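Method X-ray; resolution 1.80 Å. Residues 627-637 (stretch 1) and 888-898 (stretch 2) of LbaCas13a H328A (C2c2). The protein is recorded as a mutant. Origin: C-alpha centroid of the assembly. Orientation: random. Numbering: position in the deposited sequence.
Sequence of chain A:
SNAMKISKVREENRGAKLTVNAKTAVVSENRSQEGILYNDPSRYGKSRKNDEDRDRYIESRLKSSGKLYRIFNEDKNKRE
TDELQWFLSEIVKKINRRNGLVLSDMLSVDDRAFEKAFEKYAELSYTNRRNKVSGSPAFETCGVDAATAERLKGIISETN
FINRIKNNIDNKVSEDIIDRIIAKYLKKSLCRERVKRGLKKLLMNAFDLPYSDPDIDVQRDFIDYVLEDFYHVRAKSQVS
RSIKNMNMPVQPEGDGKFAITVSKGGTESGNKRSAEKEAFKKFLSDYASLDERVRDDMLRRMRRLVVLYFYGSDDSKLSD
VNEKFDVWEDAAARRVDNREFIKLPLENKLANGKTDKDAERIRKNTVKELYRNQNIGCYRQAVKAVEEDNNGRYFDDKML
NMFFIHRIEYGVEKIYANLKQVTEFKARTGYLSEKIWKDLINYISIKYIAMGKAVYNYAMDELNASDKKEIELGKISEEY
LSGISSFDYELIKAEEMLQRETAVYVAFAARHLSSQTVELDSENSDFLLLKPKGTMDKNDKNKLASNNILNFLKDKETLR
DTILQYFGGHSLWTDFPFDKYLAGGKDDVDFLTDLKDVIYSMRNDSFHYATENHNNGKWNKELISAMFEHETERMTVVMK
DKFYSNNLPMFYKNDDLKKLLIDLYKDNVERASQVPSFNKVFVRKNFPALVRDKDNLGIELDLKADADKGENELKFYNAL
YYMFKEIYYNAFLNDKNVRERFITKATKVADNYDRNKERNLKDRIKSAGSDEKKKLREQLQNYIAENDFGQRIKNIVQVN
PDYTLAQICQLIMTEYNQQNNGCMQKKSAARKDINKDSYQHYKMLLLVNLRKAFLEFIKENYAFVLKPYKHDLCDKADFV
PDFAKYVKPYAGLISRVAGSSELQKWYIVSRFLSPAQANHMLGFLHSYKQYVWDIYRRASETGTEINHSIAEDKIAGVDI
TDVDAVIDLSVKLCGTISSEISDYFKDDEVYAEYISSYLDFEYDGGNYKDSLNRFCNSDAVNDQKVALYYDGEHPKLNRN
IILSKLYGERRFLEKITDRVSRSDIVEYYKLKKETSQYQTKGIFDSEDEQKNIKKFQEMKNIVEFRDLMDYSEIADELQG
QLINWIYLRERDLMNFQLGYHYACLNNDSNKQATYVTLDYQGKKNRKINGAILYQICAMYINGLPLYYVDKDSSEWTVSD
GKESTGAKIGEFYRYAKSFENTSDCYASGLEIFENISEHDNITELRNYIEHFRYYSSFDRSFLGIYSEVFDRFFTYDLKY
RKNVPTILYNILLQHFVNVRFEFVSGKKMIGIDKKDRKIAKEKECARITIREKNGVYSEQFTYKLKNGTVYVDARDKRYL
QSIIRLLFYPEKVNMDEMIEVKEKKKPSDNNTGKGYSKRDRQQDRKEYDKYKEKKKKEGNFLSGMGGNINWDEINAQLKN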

# COMPACT_ATOMS: atom_id res chain seq x y z
N MET A 627 2.97 -34.85 7.23
CA MET A 627 4.14 -34.08 6.81
C MET A 627 4.38 -32.90 7.74
O MET A 627 5.53 -32.60 8.09
CB MET A 627 3.97 -33.60 5.37
CG MET A 627 4.18 -34.69 4.35
SD MET A 627 4.02 -34.08 2.66
CE MET A 627 5.64 -33.35 2.36
N PHE A 628 3.31 -32.23 8.17
CA PHE A 628 3.47 -31.16 9.14
C PHE A 628 4.09 -31.69 10.43
O PHE A 628 5.04 -31.10 10.96
CB PHE A 628 2.14 -30.48 9.45
CG PHE A 628 2.28 -29.37 10.46
CD1 PHE A 628 2.82 -28.15 10.10
CD2 PHE A 628 1.90 -29.56 11.78
CE1 PHE A 628 2.96 -27.13 11.03
CE2 PHE A 628 2.04 -28.56 12.71
CZ PHE A 628 2.58 -27.34 12.33
N GLU A 629 3.54 -32.78 10.97
CA GLU A 629 4.11 -33.31 12.20
C GLU A 629 5.57 -33.68 12.00
O GLU A 629 6.41 -33.43 12.87
CB GLU A 629 3.31 -34.52 12.70
CG GLU A 629 3.93 -35.14 13.95
CD GLU A 629 3.03 -36.17 14.59
OE1 GLU A 629 2.29 -36.84 13.85
OE2 GLU A 629 3.07 -36.31 15.84
N HIS A 630 5.90 -34.27 10.84
CA HIS A 630 7.28 -34.63 10.56
C HIS A 630 8.17 -33.40 10.59
O HIS A 630 9.28 -33.44 11.12
CB HIS A 630 7.36 -35.33 9.21
CG HIS A 630 8.70 -35.94 8.91
ND1 HIS A 630 9.68 -35.27 8.20
CD2 HIS A 630 9.22 -37.15 9.22
CE1 HIS A 630 10.74 -36.05 8.09
NE2 HIS A 630 10.49 -37.19 8.70
N GLU A 631 7.68 -32.28 10.06
CA GLU A 631 8.47 -31.05 10.06
C GLU A 631 8.59 -30.46 11.46
O GLU A 631 9.65 -29.92 11.81
CB GLU A 631 7.87 -30.05 9.08
CG GLU A 631 7.99 -30.55 7.66
CD GLU A 631 8.30 -29.45 6.66
OE1 GLU A 631 7.41 -28.60 6.42
OE2 GLU A 631 9.42 -29.43 6.10
N THR A 632 7.53 -30.53 12.28
CA THR A 632 7.65 -30.02 13.64
C THR A 632 8.73 -30.77 14.41
O THR A 632 9.41 -30.19 15.26
CB THR A 632 6.33 -30.12 14.42
OG1 THR A 632 5.99 -31.50 14.66
CG2 THR A 632 5.20 -29.43 13.71
N GLU A 633 8.92 -32.06 14.09
CA GLU A 633 9.89 -32.85 14.82
C GLU A 633 11.32 -32.36 14.61
O GLU A 633 12.19 -32.67 15.42
CB GLU A 633 9.75 -34.32 14.44
CG GLU A 633 8.63 -35.02 15.20
CD GLU A 633 8.17 -36.30 14.52
OE1 GLU A 633 8.81 -36.72 13.54
OE2 GLU A 633 7.16 -36.88 14.98
N ARG A 634 11.58 -31.60 13.55
CA ARG A 634 12.94 -31.14 13.33
C ARG A 634 13.20 -29.74 13.89
O ARG A 634 14.35 -29.30 13.90
CB ARG A 634 13.32 -31.20 11.84
CG ARG A 634 12.51 -30.35 10.88
CD ARG A 634 12.92 -30.63 9.42
NE ARG A 634 14.25 -30.10 9.13
CZ ARG A 634 14.56 -29.38 8.04
NH1 ARG A 634 13.64 -29.13 7.11
NH2 ARG A 634 15.80 -28.94 7.88
N MET A 635 12.17 -29.06 14.41
CA MET A 635 12.30 -27.64 14.73
C MET A 635 13.32 -27.37 15.83
O MET A 635 14.09 -26.41 15.73
CB MET A 635 10.94 -27.06 15.12
CG MET A 635 9.95 -27.03 13.96
SD MET A 635 10.67 -26.33 12.45
CE MET A 635 10.86 -24.62 12.95
N THR A 636 13.32 -28.17 16.90
CA THR A 636 14.31 -27.94 17.95
C THR A 636 15.72 -28.18 17.43
O THR A 636 16.64 -27.42 17.76
CB THR A 636 14.01 -28.81 19.18
OG1 THR A 636 14.03 -30.20 18.82
CG2 THR A 636 12.66 -28.44 19.77
N VAL A 637 15.91 -29.20 16.59
CA VAL A 637 17.21 -29.44 15.98
C VAL A 637 17.62 -28.24 15.12
O VAL A 637 18.77 -27.79 15.17
CB VAL A 637 17.19 -30.74 15.15
CG1 VAL A 637 18.55 -30.98 14.51
CG2 VAL A 637 16.78 -31.92 16.01
N LYS A 888 8.81 -29.08 24.21
CA LYS A 888 7.86 -29.63 23.24
C LYS A 888 6.90 -28.54 22.79
O LYS A 888 5.69 -28.62 23.01
CB LYS A 888 7.09 -30.81 23.84
CG LYS A 888 7.96 -31.95 24.36
CD LYS A 888 8.54 -32.79 23.23
CE LYS A 888 9.74 -33.60 23.71
NZ LYS A 888 10.61 -34.06 22.60
N PRO A 889 7.40 -27.49 22.13
CA PRO A 889 6.52 -26.36 21.79
C PRO A 889 5.39 -26.70 20.82
O PRO A 889 4.37 -26.01 20.83
CB PRO A 889 7.48 -25.31 21.20
CG PRO A 889 8.66 -26.10 20.74
CD PRO A 889 8.79 -27.25 21.70
N TYR A 890 5.53 -27.73 19.98
CA TYR A 890 4.54 -27.98 18.93
C TYR A 890 3.50 -29.02 19.31
O TYR A 890 2.65 -29.35 18.48
CB TYR A 890 5.25 -28.40 17.64
CG TYR A 890 5.98 -27.24 17.01
CD1 TYR A 890 5.31 -26.34 16.18
CD2 TYR A 890 7.32 -27.03 17.27
CE1 TYR A 890 5.98 -25.26 15.63
CE2 TYR A 890 7.99 -25.97 16.72
CZ TYR A 890 7.33 -25.09 15.91
OH TYR A 890 8.04 -24.03 15.37
N ALA A 891 3.52 -29.52 20.55
CA ALA A 891 2.66 -30.64 20.92
C ALA A 891 1.19 -30.38 20.56
O ALA A 891 0.56 -31.18 19.86
CB ALA A 891 2.81 -30.93 22.42
N GLY A 892 0.64 -29.24 21.01
CA GLY A 892 -0.77 -28.98 20.76
C GLY A 892 -1.07 -28.67 19.31
O GLY A 892 -2.09 -29.10 18.76
N LEU A 893 -0.18 -27.93 18.66
CA LEU A 893 -0.42 -27.53 17.27
C LEU A 893 -0.55 -28.74 16.35
O LEU A 893 -1.32 -28.70 15.38
CB LEU A 893 0.71 -26.63 16.81
CG LEU A 893 0.55 -25.98 15.44
CD1 LEU A 893 -0.76 -25.20 15.38
CD2 LEU A 893 1.75 -25.10 15.14
N ILE A 894 0.20 -29.81 16.63
CA ILE A 894 0.18 -30.98 15.75
C ILE A 894 -1.24 -31.52 15.61
O ILE A 894 -1.73 -31.72 14.50
CB ILE A 894 1.15 -32.05 16.29
CG1 ILE A 894 2.59 -31.55 16.22
CG2 ILE A 894 0.98 -33.36 15.52
CD1 ILE A 894 3.56 -32.36 17.07
N SER A 895 -1.92 -31.76 16.74
CA SER A 895 -3.27 -32.30 16.66
C SER A 895 -4.23 -31.31 16.02
O SER A 895 -5.19 -31.71 15.34
CB SER A 895 -3.77 -32.72 18.05
OG SER A 895 -3.84 -31.61 18.93
N ARG A 896 -4.00 -30.01 16.19
CA ARG A 896 -4.92 -29.03 15.61
C ARG A 896 -4.76 -28.96 14.10
O ARG A 896 -5.75 -28.82 13.38
CB ARG A 896 -4.72 -27.68 16.28
CG ARG A 896 -5.18 -27.69 17.74
CD ARG A 896 -5.37 -26.30 18.32
NE ARG A 896 -4.10 -25.59 18.49
CZ ARG A 896 -3.30 -25.70 19.56
NH1 ARG A 896 -3.62 -26.51 20.56
NH2 ARG A 896 -2.18 -25.00 19.61
N VAL A 897 -3.52 -29.07 13.60
CA VAL A 897 -3.33 -29.13 12.15
C VAL A 897 -3.91 -30.42 11.58
O VAL A 897 -4.49 -30.42 10.48
CB VAL A 897 -1.84 -28.99 11.80
CG1 VAL A 897 -1.59 -29.33 10.31
CG2 VAL A 897 -1.40 -27.57 12.10
N ALA A 898 -3.80 -31.52 12.32
CA ALA A 898 -4.37 -32.78 11.84
C ALA A 898 -5.86 -32.64 11.58
O ALA A 898 -6.38 -33.17 10.59
CB ALA A 898 -4.11 -33.90 12.86

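The helix that carries Phe628 and Glu629 and the helix 891-898 run nearly antiparallel, their directions 165° apart and their axes 9.7 Å apart at closest approach. No hydrogen bond links them; the contact, which buries 459 Å² in all, rests on the fit of side chains.

Stretch 2 enters through a type I turn from Lys888 to Ala891. Lys888 directs its CB away from stretch 1 and makes no contact. Pro889, whose ring restrains phi, here -65°, and so suits a turn, meets stretch 1 lightly, its CD 4.5 Å from Thr636 CG2. Tyr890 points toward the partner and meets the first and last residues of the type I turn from Thr632 to Met635: its CE2 lies 3.5 Å from Met635 CB, and its CB 3.8 Å and CG 3.9 Å from Thr632 CB. A broad aromatic ring can thus span two residues that lie three apart in sequence.

Ala891 points away, and Gly892 makes no contact. Leu893 points toward stretch 1, bringing CD2 to 3.7 Å from Phe628 CZ, at the edge of the aromatic ring.

Ile894 leaves its backbone sideways, yet its long branched side chain reaches across. Its CD1 lies 3.5 Å from Thr632 OG1 and its CG2 3.6 Å from Glu629 CD. The threonine hydroxyl beside this CD1 methyl has its donor satisfied: Thr632 OG1 donates a 2.7 Å hydrogen bond to Glu629 O. The carboxylate end of Glu629 itself lies against Ile894 CG2, in a van der Waals contact at a partly exposed residue.

Ser895 and Arg896 are out of reach of stretch 1. One turn beyond Leu893, Val897 places CG2 over the face of the Phe628 ring, 3.6 Å from CE2 and 4.0 Å from the ring centroid, a CH-pi contact. Phe628, buried and in the t rotamer, therefore packs against aliphatic groups at both face and edge.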